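Local structure of Two-component system sensor histidine kinase (Bacteroides thetaiotaomicron, 3OTT) at residues Trp433-Ile441 against Leu469-Ile477. The protein is a putative membrane sensor histidine kinase and transcription regulator whose extracellular beta-propeller and beta-sandwich portion, the part described here, apparently senses saccharides. Numbering follows the deposited sequence.
Sequences WISTCLGGI and LSGMFINQI
I477 CD1 presses against the backbone of W433, 3.6 Å from W433 O, and also meets CB of S435. CG1 takes the tight position between its own backbone N and carbonyl carbon (chi1 48°), which turns CD1 toward the 433-436 strand while CG2 runs alongside I441, in the opposite sense, to 3.8 Å from I441 CD1. I474 fills the next hollow with both branches, CG2 packing on S435 CB at 3.6 Å and CD1 settling on G440 CA at 3.8 Å. L469 CD1 closes the far side of I441, the two side chains crossing at about a right angle. An alanine in place of I477 would probably open a gap against W433 and S435 and deprive I441 CD1 of one of its two neighbours across the contact. At the turn, M472 bends at chi2 and chi3 to curl CE onto bare G440, 3.3 Å from G440 N, where a side chain would be crowded. That same N-H reaches M472 O in the carbonyl plane, on a lone pair, while L438 N adds a weak bond to the same oxygen, and I474 N donates to T436 O (3.0 Å, 162°). Beyond, C437 SG lies at the edge of the F473 ring, and E98 of the second subunit packs on F473 and L438. Face-to-face packing of consecutive four-stranded antiparallel blades, here 421-463 and 474-508, is the hallmark of a beta-propeller.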
loop_
_atom_site.group_PDB
_atom_site.type_symbol
_atom_site.label_atom_id
_atom_site.label_comp_id
_atom_site.label_asym_id
_atom_site.label_seq_id
_atom_site.Cartn_x
_atom_site.Cartn_y
_atom_site.Cartn_z
ATOM N N TRP B 433 33.063 -8.609 19.716
ATOM C CA TRP B 433 33.708 -9.536 18.747
ATOM C C TRP B 433 32.889 -9.377 17.461
ATOM O O TRP B 433 31.652 -9.506 17.500
ATOM C CB TRP B 433 33.634 -10.979 19.279
ATOM C CG TRP B 433 34.682 -11.257 20.347
ATOM C CD1 TRP B 433 34.735 -10.746 21.637
ATOM C CD2 TRP B 433 35.831 -12.107 20.212
ATOM N NE1 TRP B 433 35.828 -11.247 22.299
ATOM C CE2 TRP B 433 36.528 -12.063 21.440
ATOM C CE3 TRP B 433 36.316 -12.923 19.175
ATOM C CZ2 TRP B 433 37.720 -12.782 21.654
ATOM C CZ3 TRP B 433 37.508 -13.654 19.383
ATOM C CH2 TRP B 433 38.195 -13.566 20.609
ATOM N N ILE B 434 33.558 -9.046 16.355
ATOM C CA ILE B 434 32.873 -8.696 15.109
ATOM C C ILE B 434 33.396 -9.554 13.972
ATOM O O ILE B 434 34.585 -9.555 13.696
ATOM C CB ILE B 434 33.082 -7.209 14.779
ATOM C CG1 ILE B 434 32.552 -6.345 15.918
ATOM C CG2 ILE B 434 32.422 -6.821 13.444
ATOM C CD1 ILE B 434 33.265 -4.996 16.014
ATOM N N SER B 435 32.513 -10.330 13.363
ATOM C CA SER B 435 32.945 -11.144 12.267
ATOM C C SER B 435 32.600 -10.434 10.962
ATOM O O SER B 435 31.524 -9.862 10.827
ATOM C CB SER B 435 32.334 -12.557 12.328
ATOM O OG SER B 435 31.007 -12.597 11.822
ATOM N N THR B 436 33.503 -10.543 10.003
ATOM C CA THR B 436 33.414 -9.842 8.748
ATOM C C THR B 436 33.544 -10.792 7.496
ATOM O O THR B 436 34.041 -11.899 7.581
ATOM C CB THR B 436 34.571 -8.825 8.805
ATOM O OG1 THR B 436 34.186 -7.760 9.703
ATOM C CG2 THR B 436 34.836 -8.237 7.544
ATOM N N CYS B 437 33.133 -10.323 6.328
ATOM C CA CYS B 437 33.587 -10.907 5.095
ATOM C C CYS B 437 34.842 -10.090 4.707
ATOM O O CYS B 437 34.841 -8.844 4.808
ATOM C CB CYS B 437 32.479 -10.784 4.032
ATOM S SG CYS B 437 32.932 -11.194 2.304
ATOM N N LEU B 438 35.923 -10.759 4.350
ATOM C CA LEU B 438 37.173 -10.098 3.886
ATOM C C LEU B 438 38.115 -9.529 4.953
ATOM O O LEU B 438 39.317 -9.435 4.707
ATOM C CB LEU B 438 36.947 -9.013 2.815
ATOM C CG LEU B 438 36.501 -9.366 1.382
ATOM C CD1 LEU B 438 36.329 -7.990 0.659
ATOM C CD2 LEU B 438 37.491 -10.243 0.618
ATOM N N GLY B 439 37.607 -9.174 6.135
ATOM C CA GLY B 439 38.509 -8.682 7.177
ATOM C C GLY B 439 38.721 -9.607 8.365
ATOM O O GLY B 439 39.219 -9.193 9.402
ATOM N N GLY B 440 38.348 -10.865 8.260
ATOM C CA GLY B 440 38.465 -11.718 9.440
ATOM C C GLY B 440 37.592 -11.304 10.624
ATOM O O GLY B 440 36.459 -10.868 10.441
ATOM N N ILE B 441 38.112 -11.505 11.846
ATOM C CA ILE B 441 37.410 -11.113 13.077
ATOM C C ILE B 441 38.119 -9.939 13.807
ATOM O O ILE B 441 39.346 -9.881 13.941
ATOM C CB ILE B 441 37.296 -12.320 14.062
ATOM C CG1 ILE B 441 36.488 -13.483 13.434
ATOM C CG2 ILE B 441 36.689 -11.888 15.415
ATOM C CD1 ILE B 441 36.881 -14.888 14.061
ATOM N N LEU B 469 43.544 -18.131 11.662
ATOM C CA LEU B 469 42.265 -18.472 10.981
ATOM C C LEU B 469 42.445 -19.243 9.689
ATOM O O LEU B 469 43.467 -19.144 9.039
ATOM C CB LEU B 469 41.398 -17.263 10.682
ATOM C CG LEU B 469 40.711 -16.564 11.816
ATOM C CD1 LEU B 469 39.838 -15.515 11.194
ATOM C CD2 LEU B 469 39.913 -17.590 12.574
ATOM N N SER B 470 41.428 -20.026 9.374
ATOM C CA SER B 470 41.353 -20.870 8.177
ATOM C C SER B 470 40.971 -20.125 6.923
ATOM O O SER B 470 40.985 -20.727 5.847
ATOM C CB SER B 470 40.284 -21.963 8.404
ATOM O OG SER B 470 40.690 -22.860 9.472
ATOM N N GLY B 471 40.590 -18.850 7.057
ATOM C CA GLY B 471 40.046 -18.023 5.962
ATOM C C GLY B 471 39.608 -16.646 6.439
ATOM O O GLY B 471 39.673 -16.348 7.639
ATOM N N MET B 472 39.142 -15.800 5.512
ATOM C CA MET B 472 38.857 -14.398 5.823
ATOM C C MET B 472 37.355 -14.075 5.789
ATOM O O MET B 472 36.946 -12.987 6.265
ATOM C CB MET B 472 39.639 -13.450 4.915
ATOM C CG MET B 472 41.160 -13.431 5.207
ATOM S SD MET B 472 41.546 -12.888 6.913
ATOM C CE MET B 472 41.296 -11.144 6.845
ATOM N N PHE B 473 36.566 -15.021 5.253
ATOM C CA PHE B 473 35.101 -14.928 5.208
ATOM C C PHE B 473 34.448 -15.685 6.342
ATOM O O PHE B 473 34.288 -16.935 6.323
ATOM C CB PHE B 473 34.526 -15.385 3.870
ATOM C CG PHE B 473 35.493 -15.221 2.746
ATOM C CD1 PHE B 473 35.411 -14.105 1.894
ATOM C CD2 PHE B 473 36.544 -16.141 2.579
ATOM C CE1 PHE B 473 36.331 -13.920 0.862
ATOM C CE2 PHE B 473 37.480 -15.975 1.561
ATOM C CZ PHE B 473 37.368 -14.860 0.685
ATOM N N ILE B 474 34.035 -14.898 7.311
ATOM C CA ILE B 474 33.515 -15.470 8.540
ATOM C C ILE B 474 32.013 -15.205 8.685
ATOM O O ILE B 474 31.579 -14.057 8.633
ATOM C CB ILE B 474 34.357 -15.013 9.717
ATOM C CG1 ILE B 474 35.720 -15.717 9.647
ATOM C CG2 ILE B 474 33.813 -15.586 10.992
ATOM C CD1 ILE B 474 36.772 -15.045 9.055
ATOM N N ASN B 475 31.221 -16.266 8.801
ATOM C CA ASN B 475 29.774 -16.140 8.893
ATOM C C ASN B 475 29.255 -15.849 10.296
ATOM O O ASN B 475 28.428 -14.988 10.420
ATOM C CB ASN B 475 29.014 -17.347 8.279
ATOM C CG ASN B 475 28.846 -17.268 6.699
ATOM O OD1 ASN B 475 29.762 -16.893 5.962
ATOM N ND2 ASN B 475 27.667 -17.682 6.209
ATOM N N GLN B 476 29.658 -16.620 11.312
ATOM C CA GLN B 476 29.122 -16.575 12.700
ATOM C C GLN B 476 30.228 -16.960 13.701
ATOM O O GLN B 476 31.048 -17.864 13.451
ATOM C CB GLN B 476 28.029 -17.619 12.936
ATOM C CG GLN B 476 26.664 -17.304 12.398
ATOM C CD GLN B 476 25.986 -18.523 11.778
ATOM O OE1 GLN B 476 26.468 -19.074 10.801
ATOM N NE2 GLN B 476 24.877 -18.923 12.326
ATOM N N ILE B 477 30.233 -16.276 14.832
ATOM C CA ILE B 477 31.217 -16.505 15.860
ATOM C C ILE B 477 30.377 -16.663 17.130
ATOM O O ILE B 477 29.521 -15.832 17.375
ATOM C CB ILE B 477 32.258 -15.352 15.945
ATOM C CG1 ILE B 477 31.574 -13.959 15.969
ATOM C CG2 ILE B 477 33.213 -15.384 14.747
ATOM C CD1 ILE B 477 32.508 -12.739 16.104
#